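Local coordinates for tRNA nucleotidyl transferase-related protein (Thermotoga maritima, PDB 3H38) that probably adds the CCA nucleotides to the 3' end of tRNA from CTP and ATP with the help of magnesium, as a class II nucleotidyltransferase, at residues R314-S319 / C349-Y354; E261-N266 / Y281-V286; V33-Y38 / I58-N63; R156-G161 / F188-E193. All coordinates share one frame; numbering follows the deposited sequence.

Interaction 1: residues R314-S319 / C349-Y354; sequences RHVEKS and CHFLAY
Val-316 projects from one helix into a pocket of three rings, those of His-350, Phe-351 and Tyr-354. Its CG1 lies over the face of the His-350 imidazole, while CG2 covers a face of Phe-351, displaced toward the rim, in a CH-pi contact 4.0 Å from the ring centroid. With CG1 anti to the backbone N (chi1 174°) and CG2 anti to the carbonyl carbon, the rotamer puts CG1 chiefly over His-350 and CG2 over Phe-351. Val-316 CG1 also lies 4.2 Å from Tyr-354 CE1. At the far rim of Phe-351, Ser-319 OG sits in the ring plane, 3.3 Å from Phe-351 CZ. This is helix-to-helix packing in the all-helical C-terminal part of the chain, where helix 309-328 meets segment 349-354, on helix 345-352.

The next shell ties several of these groups in place. Ser-319 OG donates to His-315 O at 3.0 Å from above the carbonyl plane, which ties the hydroxyl back to its own helix; Ser-319 N, from the other face, is the second donor gripping that oxygen. His-315 NE2 bonds to Leu-339 O. Glu-317 OE1 accepts from Phe-290 N, and Tyr-354 OH pairs with Glu-289 OE1, so the loop after helix 279-287 ties to both segments. Beyond them Phe-351 also touches Leu-323 and Val-340, and the ring of His-350 meets that of His-285.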
loop_
_atom_site.group_PDB
_atom_site.type_symbol
_atom_site.label_atom_id
_atom_site.label_comp_id
_atom_site.label_asym_id
_atom_site.label_seq_id
_atom_site.Cartn_x
_atom_site.Cartn_y
_atom_site.Cartn_z
ATOM N N ARG A 314 1.232 -19.897 11.069
ATOM C CA ARG A 314 1.322 -20.871 12.138
ATOM C C ARG A 314 2.655 -21.589 12.115
ATOM O O ARG A 314 3.221 -21.884 13.164
ATOM C CB ARG A 314 0.154 -21.852 12.071
ATOM C CG ARG A 314 -1.128 -21.201 12.538
ATOM C CD ARG A 314 -2.300 -22.148 12.559
ATOM N NE ARG A 314 -3.383 -21.582 13.359
ATOM C CZ ARG A 314 -4.660 -21.927 13.236
ATOM N NH1 ARG A 314 -5.582 -21.360 14.005
ATOM N NH2 ARG A 314 -5.011 -22.842 12.343
ATOM N N HIS A 315 3.173 -21.850 10.922
ATOM C CA HIS A 315 4.498 -22.438 10.820
ATOM C C HIS A 315 5.514 -21.539 11.529
ATOM O O HIS A 315 6.317 -22.014 12.320
ATOM C CB HIS A 315 4.881 -22.677 9.354
ATOM C CG HIS A 315 6.259 -23.246 9.167
ATOM N ND1 HIS A 315 6.686 -24.401 9.804
ATOM C CD2 HIS A 315 7.302 -22.841 8.407
ATOM C CE1 HIS A 315 7.926 -24.666 9.449
ATOM N NE2 HIS A 315 8.326 -23.739 8.594
ATOM N N VAL A 316 5.449 -20.232 11.280
ATOM C CA VAL A 316 6.419 -19.310 11.873
ATOM C C VAL A 316 6.179 -19.160 13.371
ATOM O O VAL A 316 7.104 -19.286 14.171
ATOM C CB VAL A 316 6.439 -17.924 11.145
ATOM C CG1 VAL A 316 7.351 -16.915 11.847
ATOM C CG2 VAL A 316 6.882 -18.098 9.710
ATOM N N GLU A 317 4.933 -18.925 13.766
ATOM C CA GLU A 317 4.667 -18.735 15.187
ATOM C C GLU A 317 5.058 -19.966 15.986
ATOM O O GLU A 317 5.457 -19.853 17.137
ATOM C CB GLU A 317 3.218 -18.327 15.462
ATOM C CG GLU A 317 2.183 -19.370 15.098
ATOM C CD GLU A 317 0.761 -18.828 15.153
ATOM O OE1 GLU A 317 0.470 -17.796 14.490
ATOM O OE2 GLU A 317 -0.068 -19.443 15.864
ATOM N N LYS A 318 4.960 -21.142 15.375
ATOM C CA LYS A 318 5.264 -22.377 16.098
ATOM C C LYS A 318 6.752 -22.699 16.078
ATOM O O LYS A 318 7.299 -23.144 17.083
ATOM C CB LYS A 318 4.443 -23.554 15.561
ATOM C CG LYS A 318 2.965 -23.485 15.932
ATOM C CD LYS A 318 2.174 -24.619 15.294
ATOM C CE LYS A 318 0.706 -24.551 15.679
ATOM N NZ LYS A 318 0.487 -24.728 17.146
ATOM N N SER A 319 7.409 -22.450 14.949
ATOM C CA SER A 319 8.834 -22.772 14.811
ATOM C C SER A 319 9.768 -21.632 15.233
ATOM O O SER A 319 10.994 -21.799 15.266
ATOM C CB SER A 319 9.159 -23.193 13.376
ATOM O OG SER A 319 9.327 -22.064 12.546
ATOM N N CYS A 349 10.241 -12.711 5.767
ATOM C CA CYS A 349 10.111 -11.459 6.515
ATOM C C CYS A 349 9.639 -11.748 7.931
ATOM O O CYS A 349 10.180 -11.225 8.910
ATOM C CB CYS A 349 9.072 -10.565 5.841
ATOM S SG CYS A 349 9.392 -10.205 4.107
ATOM N N HIS A 350 8.614 -12.595 8.013
ATOM C CA HIS A 350 8.004 -12.993 9.268
ATOM C C HIS A 350 9.069 -13.622 10.174
ATOM O O HIS A 350 9.131 -13.333 11.358
ATOM C CB HIS A 350 6.852 -13.965 8.970
ATOM C CG HIS A 350 5.996 -14.300 10.147
ATOM N ND1 HIS A 350 6.089 -13.644 11.362
ATOM C CD2 HIS A 350 4.989 -15.202 10.290
ATOM C CE1 HIS A 350 5.203 -14.145 12.201
ATOM N NE2 HIS A 350 4.526 -15.098 11.579
ATOM N N PHE A 351 9.926 -14.468 9.620
ATOM C CA PHE A 351 11.055 -14.954 10.409
ATOM C C PHE A 351 11.958 -13.792 10.817
ATOM O O PHE A 351 12.380 -13.690 11.977
ATOM C CB PHE A 351 11.841 -16.030 9.665
ATOM C CG PHE A 351 11.287 -17.419 9.846
ATOM C CD1 PHE A 351 10.932 -18.191 8.748
ATOM C CD2 PHE A 351 11.113 -17.951 11.119
ATOM C CE1 PHE A 351 10.421 -19.480 8.916
ATOM C CE2 PHE A 351 10.604 -19.238 11.296
ATOM C CZ PHE A 351 10.255 -20.001 10.192
ATOM N N LEU A 352 12.221 -12.887 9.884
ATOM C CA LEU A 352 13.072 -11.754 10.219
ATOM C C LEU A 352 12.440 -10.810 11.243
ATOM O O LEU A 352 13.153 -10.051 11.914
ATOM C CB LEU A 352 13.501 -10.998 8.964
ATOM C CG LEU A 352 14.524 -11.740 8.097
ATOM C CD1 LEU A 352 14.433 -11.273 6.655
ATOM C CD2 LEU A 352 15.930 -11.558 8.646
ATOM N N ALA A 353 11.115 -10.855 11.386
ATOM C CA ALA A 353 10.472 -9.972 12.362
ATOM C C ALA A 353 10.877 -10.308 13.799
ATOM O O ALA A 353 10.734 -9.489 14.698
ATOM C CB ALA A 353 8.947 -9.981 12.216
ATOM N N TYR A 354 11.403 -11.507 14.011
ATOM C CA TYR A 354 11.766 -11.939 15.354
ATOM C C TYR A 354 13.221 -11.641 15.702
ATOM O O TYR A 354 13.652 -11.832 16.856
ATOM C CB TYR A 354 11.555 -13.438 15.487
ATOM C CG TYR A 354 10.158 -13.861 15.842
ATOM C CD1 TYR A 354 9.209 -14.107 14.856
ATOM C CD2 TYR A 354 9.791 -14.050 17.167
ATOM C CE1 TYR A 354 7.922 -14.518 15.187
ATOM C CE2 TYR A 354 8.514 -14.455 17.511
ATOM C CZ TYR A 354 7.581 -14.692 16.520
ATOM O OH TYR A 354 6.311 -15.106 16.876
#

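Interaction 2: residues E261-N266 / Y281-V286; sequences ENLFRN and YAVLHV
Leu-263 and Val-283 meet at the middle of an entirely apolar interface, their side chains crossing at about a right angle, with Leu-263 CD1 4.2 Å from Val-283 CG2. Among the aliphatic contacts, Leu-263 does most of the work. Its CG, anti to the backbone N (chi1 -170°), is carried toward the facing helix to within 4.3 Å of Val-286 CG2, and Leu-263 CD2 approaches Ala-282 CB at 4.4 Å, so one leucine spans a full turn. The aromatic contribution comes from Phe-264, whose CZ lies 3.8 Å from Val-283 CG2. Leu-263 CD1 rests over the centre of the Phe-264 ring within the same helix, leaving Val-283 CG2 against both residues.

No hydrogen bond joins the segments, whose axes approach to 10.6 Å at an angle of 155°, a nearly antiparallel helical hairpin. Helix 254-274 and helix 279-287 form its two arms. Met-260 extends the interface to Val-283 and Val-286, Leu-263 also touches Cys-349 of helix 345-352, and His-285 packs against Leu-309 and Ile-313 of helix 309-328.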
loop_
_atom_site.group_PDB
_atom_site.type_symbol
_atom_site.label_atom_id
_atom_site.label_comp_id
_atom_site.label_asym_id
_atom_site.label_seq_id
_atom_site.Cartn_x
_atom_site.Cartn_y
_atom_site.Cartn_z
ATOM N N GLU A 261 8.807 -3.473 14.010
ATOM C CA GLU A 261 10.037 -2.767 13.675
ATOM C C GLU A 261 11.065 -3.659 12.934
ATOM O O GLU A 261 11.508 -3.316 11.839
ATOM C CB GLU A 261 10.639 -2.154 14.925
ATOM C CG GLU A 261 11.942 -1.465 14.690
ATOM C CD GLU A 261 12.461 -0.796 15.945
ATOM O OE1 GLU A 261 11.701 -0.761 16.943
ATOM O OE2 GLU A 261 13.620 -0.311 15.935
ATOM N N ASN A 262 11.419 -4.808 13.511
ATOM C CA ASN A 262 12.255 -5.777 12.803
ATOM C C ASN A 262 11.732 -6.072 11.408
ATOM O O ASN A 262 12.504 -6.168 10.452
ATOM C CB ASN A 262 12.357 -7.105 13.560
ATOM C CG ASN A 262 13.035 -6.967 14.914
ATOM O OD1 ASN A 262 12.846 -7.799 15.803
ATOM N ND2 ASN A 262 13.809 -5.911 15.081
ATOM N N LEU A 263 10.416 -6.242 11.313
ATOM C CA LEU A 263 9.754 -6.596 10.068
ATOM C C LEU A 263 10.162 -5.614 8.976
ATOM O O LEU A 263 10.763 -6.004 7.985
ATOM C CB LEU A 263 8.236 -6.561 10.278
ATOM C CG LEU A 263 7.236 -7.095 9.242
ATOM C CD1 LEU A 263 6.472 -5.964 8.562
ATOM C CD2 LEU A 263 7.877 -8.054 8.242
ATOM N N PHE A 264 9.850 -4.338 9.180
ATOM C CA PHE A 264 10.071 -3.319 8.156
ATOM C C PHE A 264 11.536 -3.131 7.828
ATOM O O PHE A 264 11.894 -3.064 6.654
ATOM C CB PHE A 264 9.393 -1.994 8.533
ATOM C CG PHE A 264 7.900 -2.006 8.305
ATOM C CD1 PHE A 264 7.013 -2.008 9.376
ATOM C CD2 PHE A 264 7.383 -2.070 6.998
ATOM C CE1 PHE A 264 5.628 -2.031 9.160
ATOM C CE2 PHE A 264 5.996 -2.104 6.757
ATOM C CZ PHE A 264 5.111 -2.079 7.832
ATOM N N ARG A 265 12.374 -3.073 8.860
ATOM C CA ARG A 265 13.823 -2.990 8.679
ATOM C C ARG A 265 14.321 -4.012 7.671
ATOM O O ARG A 265 15.163 -3.711 6.815
ATOM C CB ARG A 265 14.587 -3.192 10.010
ATOM C CG ARG A 265 16.132 -3.145 9.832
ATOM C CD ARG A 265 16.954 -3.912 10.930
ATOM N NE ARG A 265 16.374 -3.696 12.247
ATOM C CZ ARG A 265 15.957 -4.643 13.084
ATOM N NH1 ARG A 265 15.401 -4.275 14.230
ATOM N NH2 ARG A 265 16.110 -5.934 12.810
ATOM N N ASN A 266 13.796 -5.225 7.777
ATOM C CA ASN A 266 14.350 -6.349 7.054
ATOM C C ASN A 266 13.672 -6.591 5.726
ATOM O O ASN A 266 14.157 -7.353 4.891
ATOM C CB ASN A 266 14.302 -7.596 7.931
ATOM C CG ASN A 266 15.355 -7.570 9.019
ATOM O OD1 ASN A 266 16.517 -7.294 8.746
ATOM N ND2 ASN A 266 14.953 -7.845 10.261
ATOM N N TYR A 281 0.480 -8.646 3.276
ATOM C CA TYR A 281 0.587 -9.975 3.853
ATOM C C TYR A 281 1.753 -10.115 4.835
ATOM O O TYR A 281 1.637 -10.814 5.846
ATOM C CB TYR A 281 0.738 -11.002 2.749
ATOM C CG TYR A 281 -0.568 -11.401 2.170
ATOM C CD1 TYR A 281 -1.003 -12.704 2.268
ATOM C CD2 TYR A 281 -1.399 -10.468 1.560
ATOM C CE1 TYR A 281 -2.205 -13.083 1.765
ATOM C CE2 TYR A 281 -2.627 -10.845 1.046
ATOM C CZ TYR A 281 -3.009 -12.159 1.156
ATOM O OH TYR A 281 -4.191 -12.596 0.672
ATOM N N ALA A 282 2.872 -9.470 4.525
ATOM C CA ALA A 282 3.994 -9.472 5.446
ATOM C C ALA A 282 3.494 -8.985 6.797
ATOM O O ALA A 282 3.725 -9.630 7.827
ATOM C CB ALA A 282 5.092 -8.572 4.939
ATOM N N VAL A 283 2.789 -7.855 6.794
ATOM C CA VAL A 283 2.269 -7.283 8.041
ATOM C C VAL A 283 1.221 -8.174 8.697
ATOM O O VAL A 283 1.079 -8.181 9.916
ATOM C CB VAL A 283 1.670 -5.869 7.837
ATOM C CG1 VAL A 283 1.275 -5.261 9.169
ATOM C CG2 VAL A 283 2.675 -4.974 7.181
ATOM N N LEU A 284 0.477 -8.925 7.899
ATOM C CA LEU A 284 -0.535 -9.801 8.480
ATOM C C LEU A 284 0.107 -11.018 9.146
ATOM O O LEU A 284 -0.440 -11.572 10.108
ATOM C CB LEU A 284 -1.564 -10.246 7.435
ATOM C CG LEU A 284 -2.489 -9.204 6.801
ATOM C CD1 LEU A 284 -3.461 -9.858 5.813
ATOM C CD2 LEU A 284 -3.264 -8.436 7.853
ATOM N N HIS A 285 1.265 -11.438 8.637
ATOM C CA HIS A 285 2.003 -12.532 9.265
ATOM C C HIS A 285 2.197 -12.213 10.743
ATOM O O HIS A 285 2.132 -13.102 11.580
ATOM C CB HIS A 285 3.346 -12.780 8.592
ATOM C CG HIS A 285 3.293 -13.766 7.473
ATOM N ND1 HIS A 285 3.700 -15.077 7.614
ATOM C CD2 HIS A 285 2.907 -13.636 6.176
ATOM C CE1 HIS A 285 3.575 -15.710 6.463
ATOM N NE2 HIS A 285 3.100 -14.849 5.570
ATOM N N VAL A 286 2.389 -10.932 11.057
ATOM C CA VAL A 286 2.556 -10.511 12.445
ATOM C C VAL A 286 1.224 -10.324 13.159
ATOM O O VAL A 286 0.975 -10.932 14.194
ATOM C CB VAL A 286 3.392 -9.228 12.575
ATOM C CG1 VAL A 286 3.524 -8.851 14.048
ATOM C CG2 VAL A 286 4.779 -9.439 11.956
#

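Interaction 3: residues V33-Y38 / I58-N63; sequences VNMPVY and IVVEGN
Tyr-38 and Val-59 face each other as an antiparallel hydrogen-bonded pair, and their backbones satisfy one another in both directions. Val-59 N gives a nearly straight bond to Tyr-38 O (2.7 Å, 172° at the hydrogen), and Tyr-38 N returns one to Val-59 O at 2.9 Å. Farther along, Glu-61 N donates to Pro-36 O at 3.0 Å, carrying the ladder past the end of strand 56-60. Between these bonds Val-37 and Val-60 form a non-hydrogen-bonded pair, with their side chains side by side; Val-37 turns its backbone bonds to Leu-140, and Val-60 to Ala-101 and Ala-103, so both strands are interior to the mixed sheet of the nucleotidyltransferase head domain.

Val-37 CG1 also packs on Ile-58 CG2 at 3.5 Å, while Met-35 rests CG on Gly-62 CA and brings CE to 3.4 Å from Asn-63 O. Tyr-38 CG stands anti to the carbonyl carbon (chi1 -43°); the ring sets an edge toward Val-59 O and touches Ile-122. Glu-61 OE1 accepts from Ile-122 N, and Tyr-38 OH stands 3.2 Å from Glu-61 OE1. An alanine in place of Tyr-38 would probably leave the carboxylate without its neighbouring ring and hydroxyl, held there by Ile-122 N. The chemistry implies a main-chain ladder with paired N-H and C=O groups next to magnesium-binding Asp-57 and ATP-binding Arg-129, the Glu-61 carboxylate linking the sheet to helix 122-127.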
loop_
_atom_site.group_PDB
_atom_site.type_symbol
_atom_site.label_atom_id
_atom_site.label_comp_id
_atom_site.label_asym_id
_atom_site.label_seq_id
_atom_site.Cartn_x
_atom_site.Cartn_y
_atom_site.Cartn_z
ATOM N N VAL A 33 -17.353 25.488 -25.044
ATOM C CA VAL A 33 -18.476 24.577 -24.864
ATOM C C VAL A 33 -19.233 24.927 -23.588
ATOM O O VAL A 33 -20.025 24.141 -23.085
ATOM C CB VAL A 33 -18.009 23.121 -24.811
ATOM C CG1 VAL A 33 -17.431 22.717 -26.152
ATOM C CG2 VAL A 33 -16.970 22.930 -23.693
ATOM N N ASN A 34 -18.973 26.118 -23.062
ATOM C CA ASN A 34 -19.717 26.612 -21.907
ATOM C C ASN A 34 -19.687 25.731 -20.656
ATOM O O ASN A 34 -20.701 25.575 -19.980
ATOM C CB ASN A 34 -21.166 26.911 -22.301
ATOM C CG ASN A 34 -21.264 28.030 -23.310
ATOM O OD1 ASN A 34 -20.919 29.180 -23.015
ATOM N ND2 ASN A 34 -21.722 27.701 -24.518
ATOM N N MET A 35 -18.520 25.178 -20.345
ATOM C CA MET A 35 -18.305 24.449 -19.090
ATOM C C MET A 35 -17.188 25.121 -18.305
ATOM O O MET A 35 -16.122 25.392 -18.854
ATOM C CB MET A 35 -17.901 23.013 -19.376
ATOM C CG MET A 35 -19.017 22.135 -19.981
ATOM S SD MET A 35 -18.334 20.526 -20.356
ATOM C CE MET A 35 -19.273 20.028 -21.813
ATOM N N PRO A 36 -17.433 25.430 -17.024
ATOM C CA PRO A 36 -16.312 25.845 -16.159
ATOM C C PRO A 36 -15.329 24.695 -15.946
ATOM O O PRO A 36 -15.770 23.604 -15.610
ATOM C CB PRO A 36 -17.000 26.216 -14.844
ATOM C CG PRO A 36 -18.438 26.588 -15.276
ATOM C CD PRO A 36 -18.745 25.618 -16.382
ATOM N N VAL A 37 -14.036 24.936 -16.166
ATOM C CA VAL A 37 -13.012 23.900 -16.026
ATOM C C VAL A 37 -12.074 24.139 -14.829
ATOM O O VAL A 37 -11.659 25.268 -14.584
ATOM C CB VAL A 37 -12.150 23.789 -17.289
ATOM C CG1 VAL A 37 -11.362 22.502 -17.254
ATOM C CG2 VAL A 37 -13.010 23.809 -18.515
ATOM N N TYR A 38 -11.737 23.067 -14.107
ATOM C CA TYR A 38 -10.833 23.136 -12.957
ATOM C C TYR A 38 -9.851 21.957 -12.846
ATOM O O TYR A 38 -10.177 20.802 -13.154
ATOM C CB TYR A 38 -11.622 23.131 -11.650
ATOM C CG TYR A 38 -12.848 23.993 -11.601
ATOM C CD1 TYR A 38 -14.036 23.559 -12.135
ATOM C CD2 TYR A 38 -12.821 25.236 -10.972
ATOM C CE1 TYR A 38 -15.175 24.343 -12.070
ATOM C CE2 TYR A 38 -13.948 26.030 -10.913
ATOM C CZ TYR A 38 -15.124 25.581 -11.459
ATOM O OH TYR A 38 -16.252 26.363 -11.379
ATOM N N ILE A 58 -8.859 16.637 -14.191
ATOM C CA ILE A 58 -9.779 17.732 -14.560
ATOM C C ILE A 58 -11.229 17.570 -14.133
ATOM O O ILE A 58 -11.843 16.525 -14.358
ATOM C CB ILE A 58 -9.774 18.018 -16.077
ATOM C CG1 ILE A 58 -8.370 18.355 -16.548
ATOM C CG2 ILE A 58 -10.645 19.202 -16.374
ATOM C CD1 ILE A 58 -7.789 19.525 -15.785
ATOM N N VAL A 59 -11.777 18.627 -13.535
ATOM C CA VAL A 59 -13.199 18.652 -13.200
ATOM C C VAL A 59 -14.000 19.697 -14.019
ATOM O O VAL A 59 -13.624 20.883 -14.106
ATOM C CB VAL A 59 -13.398 18.820 -11.679
ATOM C CG1 VAL A 59 -14.862 18.830 -11.322
ATOM C CG2 VAL A 59 -12.721 17.687 -10.954
ATOM N N VAL A 60 -15.089 19.257 -14.651
ATOM C CA VAL A 60 -15.889 20.208 -15.439
ATOM C C VAL A 60 -17.288 20.329 -14.859
ATOM O O VAL A 60 -17.838 19.351 -14.341
ATOM C CB VAL A 60 -15.964 19.841 -16.941
ATOM C CG1 VAL A 60 -14.562 19.896 -17.597
ATOM C CG2 VAL A 60 -16.581 18.480 -17.123
ATOM N N GLU A 61 -17.839 21.538 -14.866
ATOM C CA GLU A 61 -19.253 21.673 -14.535
ATOM C C GLU A 61 -20.043 21.537 -15.833
ATOM O O GLU A 61 -20.446 22.539 -16.435
ATOM C CB GLU A 61 -19.570 23.008 -13.875
ATOM C CG GLU A 61 -19.024 23.181 -12.482
ATOM C CD GLU A 61 -19.659 24.376 -11.808
ATOM O OE1 GLU A 61 -19.063 24.917 -10.853
ATOM O OE2 GLU A 61 -20.763 24.777 -12.255
ATOM N N GLY A 62 -20.217 20.291 -16.262
ATOM C CA GLY A 62 -20.964 19.964 -17.452
ATOM C C GLY A 62 -20.711 18.515 -17.760
ATOM O O GLY A 62 -20.241 17.789 -16.891
ATOM N N ASN A 63 -20.987 18.108 -18.996
ATOM C CA ASN A 63 -20.882 16.711 -19.398
ATOM C C ASN A 63 -19.439 16.326 -19.748
ATOM O O ASN A 63 -18.880 16.807 -20.729
ATOM C CB ASN A 63 -21.837 16.451 -20.576
ATOM C CG ASN A 63 -21.845 14.996 -21.025
ATOM O OD1 ASN A 63 -22.870 14.313 -20.919
ATOM N ND2 ASN A 63 -20.705 14.515 -21.541
#

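Interaction 4: residues R156-G161 / F188-E193; sequences RDLKEG and FDFRIE
The backbone of Gly-161 leaves helix 154-159 with positive phi (60°) in a Schellman motif, and Arg-191 N donates to Gly-161 O at 2.8 Å. Gly-161 CA sits over the centre of the Phe-190 ring, 3.3 Å from the centroid, in a close CH-pi contact. Phe-190 CG is anti to the carbonyl carbon (chi1 -79°), which starts the ring off toward the end of the helix. The ring's opposite face is covered, toward the rim, by Phe-188 CB, so the phenyl is sandwiched between the helix end and its own chain. Leu-158 closes in with its CD2 4.4 Å from Phe-190 CE1, and Leu-158 O is 3.8 Å from Phe-190 CZ. An alanine at Phe-190 would probably leave Gly-161 and Leu-158 without their aromatic cover and open a gap at the helix end.

Arg-191 NH2 lies 3.8 Å from Glu-160 O, on the exposed surface. Bonds between Arg-191, Glu-193 and Ile-163 continue the pairing as a short two-stranded parallel sheet of 162-163 and 191-192. This junction joins the family's nucleotidyltransferase head to its predicted RNA-binding region, with Leu-158 packed on Arg-45, which binds CTP and ATP.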
loop_
_atom_site.group_PDB
_atom_site.type_symbol
_atom_site.label_atom_id
_atom_site.label_comp_id
_atom_site.label_asym_id
_atom_site.label_seq_id
_atom_site.Cartn_x
_atom_site.Cartn_y
_atom_site.Cartn_z
ATOM N N ARG A 156 -4.453 27.733 4.352
ATOM C CA ARG A 156 -4.117 27.945 5.748
ATOM C C ARG A 156 -3.728 26.634 6.444
ATOM O O ARG A 156 -2.807 26.622 7.247
ATOM C CB ARG A 156 -5.329 28.571 6.458
ATOM C CG ARG A 156 -5.075 29.068 7.887
ATOM C CD ARG A 156 -5.492 28.027 8.946
ATOM N NE ARG A 156 -6.847 27.526 8.725
ATOM C CZ ARG A 156 -7.929 27.929 9.393
ATOM N NH1 ARG A 156 -9.117 27.399 9.109
ATOM N NH2 ARG A 156 -7.836 28.853 10.348
ATOM N N ASP A 157 -4.439 25.542 6.155
ATOM C CA ASP A 157 -4.194 24.273 6.851
ATOM C C ASP A 157 -2.889 23.636 6.386
ATOM O O ASP A 157 -2.286 22.864 7.118
ATOM C CB ASP A 157 -5.367 23.285 6.682
ATOM C CG ASP A 157 -6.520 23.585 7.626
ATOM O OD1 ASP A 157 -7.662 23.085 7.410
ATOM O OD2 ASP A 157 -6.280 24.348 8.589
ATOM N N LEU A 158 -2.478 23.934 5.159
ATOM C CA LEU A 158 -1.136 23.577 4.682
ATOM C C LEU A 158 -0.045 24.298 5.490
ATOM O O LEU A 158 0.895 23.672 5.977
ATOM C CB LEU A 158 -0.966 23.906 3.184
ATOM C CG LEU A 158 -1.850 23.157 2.171
ATOM C CD1 LEU A 158 -1.671 23.727 0.798
ATOM C CD2 LEU A 158 -1.505 21.691 2.133
ATOM N N LYS A 159 -0.182 25.615 5.627
ATOM C CA LYS A 159 0.805 26.446 6.324
ATOM C C LYS A 159 0.874 26.133 7.822
ATOM O O LYS A 159 1.807 26.562 8.517
ATOM C CB LYS A 159 0.540 27.954 6.067
ATOM C CG LYS A 159 1.246 28.495 4.808
ATOM C CD LYS A 159 0.927 29.959 4.474
ATOM C CE LYS A 159 1.759 30.416 3.256
ATOM N NZ LYS A 159 1.449 31.808 2.780
ATOM N N GLU A 160 -0.103 25.364 8.308
ATOM C CA GLU A 160 -0.147 24.975 9.716
ATOM C C GLU A 160 0.040 23.479 9.904
ATOM O O GLU A 160 -0.041 22.966 11.043
ATOM C CB GLU A 160 -1.460 25.420 10.348
ATOM C CG GLU A 160 -1.741 26.874 10.086
ATOM C CD GLU A 160 -2.613 27.513 11.143
ATOM O OE1 GLU A 160 -2.579 28.764 11.248
ATOM O OE2 GLU A 160 -3.323 26.770 11.860
ATOM N N GLY A 161 0.289 22.789 8.786
ATOM C CA GLY A 161 0.574 21.360 8.810
ATOM C C GLY A 161 -0.559 20.533 9.385
ATOM O O GLY A 161 -0.312 19.621 10.200
ATOM N N PHE A 188 3.073 13.855 4.841
ATOM C CA PHE A 188 3.692 15.160 5.047
ATOM C C PHE A 188 3.990 15.119 6.518
ATOM O O PHE A 188 3.717 14.109 7.159
ATOM C CB PHE A 188 2.676 16.245 4.735
ATOM C CG PHE A 188 1.856 15.943 3.529
ATOM C CD1 PHE A 188 2.350 16.195 2.252
ATOM C CD2 PHE A 188 0.598 15.381 3.656
ATOM C CE1 PHE A 188 1.593 15.898 1.124
ATOM C CE2 PHE A 188 -0.156 15.085 2.549
ATOM C CZ PHE A 188 0.343 15.345 1.275
ATOM N N ASP A 189 4.533 16.159 7.111
ATOM C CA ASP A 189 4.732 15.978 8.552
ATOM C C ASP A 189 3.578 16.629 9.298
ATOM O O ASP A 189 3.744 17.620 10.022
ATOM C CB ASP A 189 6.101 16.474 9.038
ATOM C CG ASP A 189 6.433 15.994 10.452
ATOM O OD1 ASP A 189 5.577 15.339 11.088
ATOM O OD2 ASP A 189 7.550 16.284 10.932
ATOM N N PHE A 190 2.387 16.080 9.110
ATOM C CA PHE A 190 1.215 16.808 9.565
ATOM C C PHE A 190 0.637 16.274 10.832
ATOM O O PHE A 190 0.947 15.165 11.240
ATOM C CB PHE A 190 0.165 16.911 8.471
ATOM C CG PHE A 190 0.474 17.969 7.472
ATOM C CD1 PHE A 190 -0.473 18.390 6.558
ATOM C CD2 PHE A 190 1.721 18.562 7.466
ATOM C CE1 PHE A 190 -0.163 19.358 5.650
ATOM C CE2 PHE A 190 2.030 19.530 6.567
ATOM C CZ PHE A 190 1.097 19.936 5.653
ATOM N N ARG A 191 -0.183 17.097 11.469
ATOM C CA ARG A 191 -0.914 16.667 12.651
ATOM C C ARG A 191 -2.417 16.763 12.373
ATOM O O ARG A 191 -2.879 17.638 11.628
ATOM C CB ARG A 191 -0.526 17.513 13.868
ATOM C CG ARG A 191 -1.079 18.956 13.815
ATOM C CD ARG A 191 -0.656 19.771 15.034
ATOM N NE ARG A 191 -1.770 20.530 15.600
ATOM C CZ ARG A 191 -1.983 21.827 15.399
ATOM N NH1 ARG A 191 -3.034 22.416 15.965
ATOM N NH2 ARG A 191 -1.148 22.535 14.637
ATOM N N ILE A 192 -3.174 15.855 12.967
ATOM C CA ILE A 192 -4.628 15.910 12.910
ATOM C C ILE A 192 -5.158 16.906 13.936
ATOM O O ILE A 192 -5.012 16.715 15.145
ATOM C CB ILE A 192 -5.247 14.514 13.110
ATOM C CG1 ILE A 192 -4.896 13.626 11.905
ATOM C CG2 ILE A 192 -6.779 14.612 13.308
ATOM C CD1 ILE A 192 -4.956 12.116 12.158
ATOM N N GLU A 193 -5.758 17.988 13.456
ATOM C CA GLU A 193 -6.161 19.046 14.371
ATOM C C GLU A 193 -7.163 18.506 15.365
ATOM O O GLU A 193 -7.892 17.547 15.078
ATOM C CB GLU A 193 -6.711 20.257 13.609
ATOM C CG GLU A 193 -8.017 20.037 12.860
ATOM C CD GLU A 193 -9.221 20.361 13.722
ATOM O OE1 GLU A 193 -9.031 20.994 14.797
ATOM O OE2 GLU A 193 -10.353 20.008 13.319
#

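Overall arrangement
The four contacts follow the elongated chain from its catalytic head to its helical C-terminal part. Interaction 3 lies in the head's sheet and interaction 4 at the head's border with the next region; their centres are about 30 Å apart, yet each lies beside the nucleotide site, Val-59 about 4 Å from Arg-129 and Leu-158 about 4 Å from Arg-45, side chain to side chain. Interactions 1 and 2, by contrast, are away from the annotated sites and form one cluster, with centres about 10 Å apart and a weak hydrogen bond from Asn-266 ND2 to Leu-352 O. Interaction 1 is about 54 Å from interaction 3, centre to centre, across the middle of the chain, while interaction 2 is about 29 Å from interaction 4, again between centres.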